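Local coordinates for nitrogen regulatory protein P-II (Thiomonas intermedia, PDB 5D4N) that binds adenine nucleotides and bicarbonate as a carboxysome-associated PII-like signalling protein and probably regulates the activity of other proteins, at residues 27-30 against 35-38; 77-82 against 91-96. All coordinates share one frame; numbering follows the deposited sequence.

Contact 1: residues 27-30 against 35-38; sequences LLDR and GYTI. With AMP (adenosine monophosphate), chain F.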
ATOM      1  N   LEU A  27      -9.188  -6.821  16.966  1.00 27.56           N
ATOM      2  CA  LEU A  27      -8.133  -7.852  16.926  1.00 28.20           C
ATOM      3  C   LEU A  27      -6.764  -7.206  17.016  1.00 30.86           C
ATOM      4  O   LEU A  27      -5.875  -7.708  17.718  1.00 29.71           O
ATOM      5  CB  LEU A  27      -8.189  -8.667  15.629  1.00 28.48           C
ATOM      6  CG  LEU A  27      -9.249  -9.767  15.569  1.00 33.90           C
ATOM      7  CD1 LEU A  27      -9.114 -10.533  14.262  1.00 33.32           C
ATOM      8  CD2 LEU A  27      -9.169 -10.700  16.769  1.00 38.11           C
ATOM      9  N   LEU A  28      -6.568  -6.111  16.279  1.00 27.70           N
ATOM     10  CA  LEU A  28      -5.266  -5.429  16.315  1.00 27.56           C
ATOM     11  C   LEU A  28      -4.982  -4.886  17.705  1.00 31.86           C
ATOM     12  O   LEU A  28      -3.902  -5.123  18.222  1.00 30.41           O
ATOM     13  CB  LEU A  28      -5.184  -4.305  15.275  1.00 26.69           C
ATOM     14  CG  LEU A  28      -5.355  -4.731  13.812  1.00 29.52           C
ATOM     15  CD1 LEU A  28      -5.476  -3.512  12.934  1.00 28.39           C
ATOM     16  CD2 LEU A  28      -4.206  -5.608  13.346  1.00 28.79           C
ATOM     17  N   ASP A  29      -5.954  -4.180  18.315  1.00 29.10           N
ATOM     18  CA  ASP A  29      -5.773  -3.617  19.670  1.00 30.11           C
ATOM     19  C   ASP A  29      -5.432  -4.691  20.672  1.00 35.20           C
ATOM     20  O   ASP A  29      -4.483  -4.531  21.459  1.00 35.06           O
ATOM     21  CB  ASP A  29      -7.007  -2.806  20.119  1.00 32.01           C
ATOM     22  CG  ASP A  29      -7.263  -1.557  19.302  1.00 34.15           C
ATOM     23  OD1 ASP A  29      -6.347  -1.137  18.544  1.00 37.34           O
ATOM     24  OD2 ASP A  29      -8.407  -1.034  19.359  1.00 38.41           O
ATOM     25  N   ARG A  30      -6.179  -5.809  20.625  1.00 33.23           N
ATOM     26  CA  ARG A  30      -5.997  -6.926  21.548  1.00 35.56           C
ATOM     27  C   ARG A  30      -4.607  -7.566  21.441  1.00 39.06           C
ATOM     28  O   ARG A  30      -3.986  -7.862  22.456  1.00 39.96           O
ATOM     29  CB  ARG A  30      -7.105  -7.969  21.365  1.00 37.40           C
ATOM     30  CG  ARG A  30      -6.920  -9.251  22.198  1.00 42.24           C
ATOM     31  CD  ARG A  30      -6.929  -9.036  23.721  1.00 51.78           C
ATOM     32  NE  ARG A  30      -8.132  -8.347  24.202  1.00 55.27           N
ATOM     33  CZ  ARG A  30      -9.328  -8.919  24.320  1.00 69.41           C
ATOM     34  NH1 ARG A  30      -9.500 -10.188  23.977  1.00 47.50           N
ATOM     35  NH2 ARG A  30     -10.366  -8.218  24.757  1.00 57.65           N
ATOM     36  N   GLY A  35      -0.520   0.827  16.355  1.00 28.96           N
ATOM     37  CA  GLY A  35      -1.169   1.804  15.508  1.00 26.58           C
ATOM     38  C   GLY A  35      -1.615   1.168  14.211  1.00 25.61           C
ATOM     39  O   GLY A  35      -1.295   0.009  13.930  1.00 23.60           O
ATOM     40  N   TYR A  36      -2.421   1.915  13.453  1.00 23.90           N
ATOM     41  CA  TYR A  36      -2.878   1.433  12.166  1.00 22.29           C
ATOM     42  C   TYR A  36      -3.387   2.605  11.366  1.00 23.26           C
ATOM     43  O   TYR A  36      -3.702   3.651  11.931  1.00 23.23           O
ATOM     44  CB  TYR A  36      -3.948   0.309  12.290  1.00 23.15           C
ATOM     45  CG  TYR A  36      -5.149   0.670  13.133  1.00 23.96           C
ATOM     46  CD1 TYR A  36      -6.142   1.514  12.644  1.00 25.75           C
ATOM     47  CD2 TYR A  36      -5.303   0.153  14.415  1.00 25.25           C
ATOM     48  CE1 TYR A  36      -7.269   1.824  13.416  1.00 27.55           C
ATOM     49  CE2 TYR A  36      -6.424   0.445  15.191  1.00 25.29           C
ATOM     50  CZ  TYR A  36      -7.393   1.299  14.692  1.00 29.04           C
ATOM     51  OH  TYR A  36      -8.502   1.592  15.445  1.00 30.46           O
ATOM     52  N   THR A  37      -3.402   2.445  10.033  1.00 20.16           N
ATOM     53  CA  THR A  37      -3.895   3.478   9.131  1.00 18.75           C
ATOM     54  C   THR A  37      -4.977   2.874   8.256  1.00 22.90           C
ATOM     55  O   THR A  37      -4.801   1.760   7.796  1.00 23.82           O
ATOM     56  CB  THR A  37      -2.719   3.986   8.276  1.00 21.85           C
ATOM     57  OG1 THR A  37      -1.755   4.595   9.155  1.00 20.32           O
ATOM     58  CG2 THR A  37      -3.172   5.023   7.239  1.00 22.00           C
ATOM     59  N   ILE A  38      -6.076   3.585   8.041  1.00 20.53           N
ATOM     60  CA  ILE A  38      -7.197   3.034   7.270  1.00 20.98           C
ATOM     61  C   ILE A  38      -7.411   3.846   6.015  1.00 22.97           C
ATOM     62  O   ILE A  38      -7.549   5.078   6.072  1.00 23.09           O
ATOM     63  CB  ILE A  38      -8.474   2.967   8.132  1.00 25.31           C
ATOM     64  CG1 ILE A  38      -8.220   2.179   9.456  1.00 25.94           C
ATOM     65  CG2 ILE A  38      -9.614   2.311   7.306  1.00 27.76           C
ATOM     66  CD1 ILE A  38      -9.394   2.023  10.364  1.00 30.75           C
TER
HETATM   67  P   AMP F 201       1.759   8.397  15.904  1.00 29.43           P
HETATM   68  O1P AMP F 201       1.919   7.240  16.882  1.00 30.67           O
HETATM   69  O2P AMP F 201       1.006   9.526  16.582  1.00 32.42           O
HETATM   70  O3P AMP F 201       3.026   8.822  15.247  1.00 27.33           O
HETATM   71  O5' AMP F 201       0.734   7.884  14.771  1.00 28.23           O
HETATM   72  C5' AMP F 201       0.315   8.796  13.730  1.00 27.12           C
HETATM   73  C4' AMP F 201      -0.324   7.997  12.622  1.00 22.88           C
HETATM   74  O4' AMP F 201       0.650   7.126  12.027  1.00 22.35           O
HETATM   75  C3' AMP F 201      -1.433   7.055  13.082  1.00 22.89           C
HETATM   76  O3' AMP F 201      -2.659   7.739  13.301  1.00 25.63           O
HETATM   77  C2' AMP F 201      -1.484   6.073  11.904  1.00 20.52           C
HETATM   78  O2' AMP F 201      -2.186   6.679  10.824  1.00 21.73           O
HETATM   79  C1' AMP F 201       0.017   5.937  11.568  1.00 22.07           C
HETATM   80  N9  AMP F 201       0.640   4.810  12.257  1.00 21.49           N
HETATM   81  C8  AMP F 201       1.256   4.809  13.485  1.00 22.18           C
HETATM   82  N7  AMP F 201       1.655   3.624  13.880  1.00 22.01           N
HETATM   83  C5  AMP F 201       1.249   2.785  12.853  1.00 20.39           C
HETATM   84  C6  AMP F 201       1.360   1.393  12.665  1.00 21.58           C
HETATM   85  N6  AMP F 201       1.933   0.570  13.564  1.00 21.79           N
HETATM   86  N1  AMP F 201       0.876   0.876  11.508  1.00 20.90           N
HETATM   87  C2  AMP F 201       0.304   1.696  10.615  1.00 21.17           C
HETATM   88  N3  AMP F 201       0.109   3.019  10.700  1.00 20.32           N
HETATM   89  C4  AMP F 201       0.629   3.506  11.842  1.00 18.68           C
HETATM   90  O   HOH W   1      -8.919   0.790  17.779  1.00 40.69           O
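Apolar packing between Leu28 and Tyr36 joins helix 21-31 to the start of strand 36-46. Leu28 CD1 lies 4.0 Å from Tyr36 CD2 and approaches the ring obliquely. Tyr36 carries its CG between the backbone N and the carbonyl carbon (chi1 55°), which turns the ring toward the helix, while Ile66 of strand 63-70 packs against both side chains.

The polar part belongs to Asp29 and the far end of the same ring. Asp29 OD1 meets the ring edge close to the ring plane, 3.7 Å from Tyr36 CE2, with the carboxylate tilted 26° from the ring. The other oxygen, Asp29 OD2, accepts a hydrogen bond from a water, which is also hydrogen-bonded to Tyr36 OH.

Nucleotide bonding occupies the next residue. Thr37 OG1 donates to N3 of AMP at 2.9 Å and accepts from the ribose O2' of AMP at 2.7 Å, so one hydroxyl grips both base and sugar. Gly35 comes so close to the adenine that a beta carbon would run into N7. The chemistry implies a division of labour: the Tyr36 side chain packs on the helix, while the backbone of Gly35 and Tyr36 and the hydroxyl of Thr37 border AMP.

Contact 2: residues 77-82 against 91-96; sequences PLLEGF and GVVFVH. With ADP (adenosine-5'-diphosphate), chain D; ACT (acetate ion), chain G.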
ATOM      1  N   PRO A  77      -0.345 -14.788  15.659  1.00 38.26           N
ATOM      2  CA  PRO A  77      -1.582 -14.605  16.452  1.00 38.42           C
ATOM      3  C   PRO A  77      -2.667 -13.799  15.734  1.00 37.18           C
ATOM      4  O   PRO A  77      -3.860 -14.143  15.820  1.00 37.39           O
ATOM      5  CB  PRO A  77      -1.083 -13.903  17.717  1.00 41.13           C
ATOM      6  CG  PRO A  77       0.367 -14.334  17.845  1.00 46.90           C
ATOM      7  CD  PRO A  77       0.845 -14.334  16.418  1.00 41.56           C
ATOM      8  N   LEU A  78      -2.251 -12.775  14.953  1.00 31.85           N
ATOM      9  CA  LEU A  78      -3.179 -11.958  14.191  1.00 29.72           C
ATOM     10  C   LEU A  78      -3.850 -12.758  13.102  1.00 32.80           C
ATOM     11  O   LEU A  78      -5.073 -12.706  12.987  1.00 33.09           O
ATOM     12  CB  LEU A  78      -2.500 -10.709  13.589  1.00 28.69           C
ATOM     13  CG  LEU A  78      -2.327  -9.560  14.588  1.00 33.24           C
ATOM     14  CD1 LEU A  78      -1.479  -8.461  14.010  1.00 32.23           C
ATOM     15  CD2 LEU A  78      -3.662  -9.047  15.092  1.00 34.73           C
ATOM     16  N   LEU A  79      -3.065 -13.514  12.321  1.00 31.92           N
ATOM     17  CA  LEU A  79      -3.607 -14.323  11.227  1.00 33.09           C
ATOM     18  C   LEU A  79      -4.538 -15.408  11.753  1.00 37.04           C
ATOM     19  O   LEU A  79      -5.555 -15.670  11.121  1.00 37.52           O
ATOM     20  CB  LEU A  79      -2.512 -14.921  10.355  1.00 35.28           C
ATOM     21  CG  LEU A  79      -1.704 -13.906   9.547  1.00 39.90           C
ATOM     22  CD1 LEU A  79      -0.674 -14.612   8.723  1.00 41.29           C
ATOM     23  CD2 LEU A  79      -2.592 -13.044   8.653  1.00 43.79           C
ATOM     24  N   GLU A  80      -4.223 -15.966  12.926  1.00 34.46           N
ATOM     25  CA  GLU A  80      -5.056 -16.965  13.611  1.00 36.36           C
ATOM     26  C   GLU A  80      -6.411 -16.353  13.945  1.00 39.53           C
ATOM     27  O   GLU A  80      -7.437 -17.022  13.769  1.00 39.89           O
ATOM     28  CB  GLU A  80      -4.347 -17.470  14.868  1.00 39.83           C
ATOM     29  CG  GLU A  80      -3.288 -18.521  14.578  1.00 59.82           C
ATOM     30  CD  GLU A  80      -2.327 -18.815  15.717  1.00 90.29           C
ATOM     31  OE1 GLU A  80      -2.775 -18.862  16.887  1.00 76.54           O
ATOM     32  OE2 GLU A  80      -1.123 -19.007  15.435  1.00 93.73           O
ATOM     33  N   GLY A  81      -6.401 -15.069  14.331  1.00 35.81           N
ATOM     34  CA  GLY A  81      -7.607 -14.317  14.653  1.00 35.60           C
ATOM     35  C   GLY A  81      -8.426 -13.994  13.427  1.00 41.72           C
ATOM     36  O   GLY A  81      -9.651 -14.021  13.476  1.00 43.72           O
ATOM     37  N   PHE A  82      -7.747 -13.651  12.318  1.00 36.26           N
ATOM     38  CA  PHE A  82      -8.405 -13.303  11.062  1.00 34.86           C
ATOM     39  C   PHE A  82      -8.927 -14.529  10.300  1.00 44.24           C
ATOM     40  O   PHE A  82      -9.867 -14.387   9.523  1.00 42.47           O
ATOM     41  CB  PHE A  82      -7.533 -12.377  10.184  1.00 33.55           C
ATOM     42  CG  PHE A  82      -7.581 -10.924  10.608  1.00 32.15           C
ATOM     43  CD1 PHE A  82      -8.711 -10.147  10.374  1.00 32.46           C
ATOM     44  CD2 PHE A  82      -6.510 -10.337  11.265  1.00 32.68           C
ATOM     45  CE1 PHE A  82      -8.760  -8.811  10.786  1.00 31.55           C
ATOM     46  CE2 PHE A  82      -6.569  -8.998  11.698  1.00 32.14           C
ATOM     47  CZ  PHE A  82      -7.685  -8.233  11.434  1.00 30.26           C
ATOM     48  N   GLY A  91     -12.559 -10.708   1.718  1.00 24.73           N
ATOM     49  CA  GLY A  91     -11.373  -9.947   2.104  1.00 23.79           C
ATOM     50  C   GLY A  91     -10.099 -10.727   2.041  1.00 25.33           C
ATOM     51  O   GLY A  91     -10.098 -11.942   1.831  1.00 23.71           O
ATOM     52  N   VAL A  92      -8.984 -10.012   2.192  1.00 22.27           N
ATOM     53  CA  VAL A  92      -7.649 -10.617   2.072  1.00 21.81           C
ATOM     54  C   VAL A  92      -6.678  -9.945   3.024  1.00 21.89           C
ATOM     55  O   VAL A  92      -6.901  -8.813   3.453  1.00 22.95           O
ATOM     56  CB  VAL A  92      -7.119 -10.486   0.617  1.00 24.20           C
ATOM     57  CG1 VAL A  92      -7.931 -11.325  -0.390  1.00 25.91           C
ATOM     58  CG2 VAL A  92      -7.080  -9.017   0.185  1.00 22.73           C
ATOM     59  N   VAL A  93      -5.594 -10.660   3.346  1.00 21.50           N
ATOM     60  CA  VAL A  93      -4.499 -10.103   4.145  1.00 21.61           C
ATOM     61  C   VAL A  93      -3.192 -10.322   3.414  1.00 23.53           C
ATOM     62  O   VAL A  93      -2.849 -11.474   3.056  1.00 23.15           O
ATOM     63  CB  VAL A  93      -4.411 -10.629   5.596  1.00 28.32           C
ATOM     64  CG1 VAL A  93      -3.253  -9.947   6.343  1.00 26.31           C
ATOM     65  CG2 VAL A  93      -5.720 -10.402   6.343  1.00 30.05           C
ATOM     66  N   PHE A  94      -2.442  -9.218   3.197  1.00 20.56           N
ATOM     67  CA  PHE A  94      -1.137  -9.301   2.552  1.00 19.92           C
ATOM     68  C   PHE A  94      -0.086  -8.981   3.589  1.00 23.12           C
ATOM     69  O   PHE A  94      -0.156  -7.913   4.218  1.00 22.86           O
ATOM     70  CB  PHE A  94      -1.039  -8.316   1.399  1.00 20.21           C
ATOM     71  CG  PHE A  94      -2.097  -8.442   0.328  1.00 19.89           C
ATOM     72  CD1 PHE A  94      -2.571  -9.694  -0.066  1.00 22.47           C
ATOM     73  CD2 PHE A  94      -2.637  -7.307  -0.276  1.00 21.51           C
ATOM     74  CE1 PHE A  94      -3.566  -9.812  -1.060  1.00 22.62           C
ATOM     75  CE2 PHE A  94      -3.601  -7.426  -1.270  1.00 22.44           C
ATOM     76  CZ  PHE A  94      -4.049  -8.669  -1.672  1.00 21.66           C
ATOM     77  N   VAL A  95       0.885  -9.867   3.749  1.00 20.55           N
ATOM     78  CA  VAL A  95       1.984  -9.633   4.730  1.00 20.24           C
ATOM     79  C   VAL A  95       3.209  -9.157   3.976  1.00 22.22           C
ATOM     80  O   VAL A  95       3.637  -9.821   3.032  1.00 22.64           O
ATOM     81  CB  VAL A  95       2.333 -10.910   5.544  1.00 23.24           C
ATOM     82  CG1 VAL A  95       3.377 -10.570   6.634  1.00 23.78           C
ATOM     83  CG2 VAL A  95       1.060 -11.540   6.159  1.00 23.92           C
ATOM     84  N   HIS A  96       3.748  -7.989   4.376  1.00 19.91           N
ATOM     85  CA  HIS A  96       4.930  -7.425   3.708  1.00 18.44           C
ATOM     86  C   HIS A  96       6.085  -7.386   4.702  1.00 22.03           C
ATOM     87  O   HIS A  96       5.872  -7.265   5.929  1.00 22.96           O
ATOM     88  CB  HIS A  96       4.668  -5.931   3.357  1.00 18.47           C
ATOM     89  CG  HIS A  96       3.589  -5.694   2.348  1.00 19.56           C
ATOM     90  ND1 HIS A  96       2.258  -5.869   2.675  1.00 21.25           N
ATOM     91  CD2 HIS A  96       3.670  -5.240   1.072  1.00 20.65           C
ATOM     92  CE1 HIS A  96       1.572  -5.543   1.574  1.00 20.03           C
ATOM     93  NE2 HIS A  96       2.376  -5.146   0.599  1.00 21.57           N
TER
HETATM   94  PB  ADP D 201     -16.113 -11.986  -2.726  0.50 32.66           P
HETATM   95  O1B ADP D 201     -15.899 -13.390  -2.897  0.50 33.18           O
HETATM   96  O2B ADP D 201     -17.192 -11.756  -1.707  0.50 32.64           O
HETATM   97  O3B ADP D 201     -16.552 -11.357  -4.029  0.50 35.98           O
HETATM   98  PA  ADP D 201     -13.192 -11.690  -2.077  1.00 30.71           P
HETATM   99  O1A ADP D 201     -12.857 -12.185  -0.715  1.00 27.76           O
HETATM  100  O2A ADP D 201     -12.702 -12.685  -3.153  1.00 35.04           O
HETATM  101  O3A ADP D 201     -14.745 -11.320  -2.218  1.00 30.37           O
HETATM  102  O5' ADP D 201     -12.444 -10.306  -2.311  1.00 26.83           O
HETATM  103  C5' ADP D 201     -12.840  -9.163  -1.536  1.00 25.44           C
HETATM  104  C4' ADP D 201     -11.950  -7.995  -1.878  1.00 22.48           C
HETATM  105  O4' ADP D 201     -10.582  -8.329  -1.573  1.00 22.55           O
HETATM  106  C3' ADP D 201     -11.924  -7.647  -3.359  1.00 22.15           C
HETATM  107  O3' ADP D 201     -13.047  -6.860  -3.747  1.00 25.77           O
HETATM  108  C2' ADP D 201     -10.609  -6.872  -3.453  1.00 20.10           C
HETATM  109  O2' ADP D 201     -10.790  -5.576  -2.918  1.00 21.68           O
HETATM  110  C1' ADP D 201      -9.716  -7.666  -2.492  1.00 22.21           C
HETATM  111  N9  ADP D 201      -8.917  -8.667  -3.194  1.00 22.95           N
HETATM  112  C8  ADP D 201      -9.248  -9.971  -3.461  1.00 24.08           C
HETATM  113  N7  ADP D 201      -8.381 -10.597  -4.221  1.00 24.79           N
HETATM  114  C5  ADP D 201      -7.405  -9.642  -4.463  1.00 22.96           C
HETATM  115  C6  ADP D 201      -6.185  -9.689  -5.172  1.00 23.72           C
HETATM  116  N6  ADP D 201      -5.776 -10.760  -5.872  1.00 24.62           N
HETATM  117  N1  ADP D 201      -5.403  -8.584  -5.147  1.00 22.05           N
HETATM  118  C2  ADP D 201      -5.834  -7.500  -4.490  1.00 21.58           C
HETATM  119  N3  ADP D 201      -6.977  -7.331  -3.816  1.00 22.51           N
HETATM  120  C4  ADP D 201      -7.716  -8.451  -3.828  1.00 21.66           C
HETATM  121  C   ACT G 201      -4.782 -14.467   2.530  1.00 36.14           C
HETATM  122  O   ACT G 201      -4.822 -15.701   2.189  1.00 33.05           O
HETATM  123  OXT ACT G 201      -5.615 -13.518   2.227  1.00 31.79           O
HETATM  124  CH3 ACT G 201      -3.583 -14.039   3.409  1.00 30.78           C
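Leu79 sets its CG anti to the carbonyl carbon (chi1 -67°) and then extends, carrying both methyls from helix 72-88 to strand 92-100; Val93, with CG1 anti to the backbone N (chi1 -178°), offers that methyl in return. The two side chains meet at an oblique crossing, Leu79 CD2 lying 3.9 Å from Val93 CG1. The other branch reaches further along the strand, where Leu79 CD1 comes within 4.4 Å of Val95 CG2, so that one leucine spans two strand residues on the same side. Leu6 of the third subunit also packs on Leu79.

This is a helix laid on the antiparallel sheet of the PII fold, with strand 92-100 at the sheet edge within the chain, beside strand 7-17. On the strand's other side, Val92 and Phe94 line the ADP pocket, a cleft shared with the third subunit. Gly91 N donates to the alpha-phosphate oxygen O1A of ADP at 2.9 Å in a nearly straight bond (169°), and its backbone angles are ones that favour glycine. Val92 sets CG1 3.6 Å from C8 of the adenine, while its CG2 lies near N9 and the ribose O4'. An alanine in place of Val92 would lose both methyls and is likely to open a gap beside the adenine-ribose junction, leaving the base less firmly located. Phe94 brings its ring edge to the base, CZ standing 3.5 Å from ADP C2, which lies near the ring plane. Between these nucleotide-facing residues, Val93 N donates to acetate OXT at 3.1 Å, and the acetate, probably acquired during crystallisation, is also hydrogen-bonded to Arg102 NE of the third subunit.

From the N terminus, strand 7-17 leads into helix 21-31, and contact 1 closes a short loop from that helix into strand 36-46. The chain then runs through strands 49-52 and 63-70 to helix 72-88, where contact 2 closes a second loop, made of the rest of that helix and the short link to strand 92-100. The two loops follow in series, neither enclosing nor crossing the other; the centres of the two contacts lie about 12 Å apart. Both fasten a helix to the same antiparallel sheet, and the helices themselves touch: Leu27 CD1 packs on Phe82 CE1 at 3.9 Å, with Leu28 meeting Leu78 nearby. The strand segment of contact 1 borders AMP and that of contact 2 ADP, each between subunits.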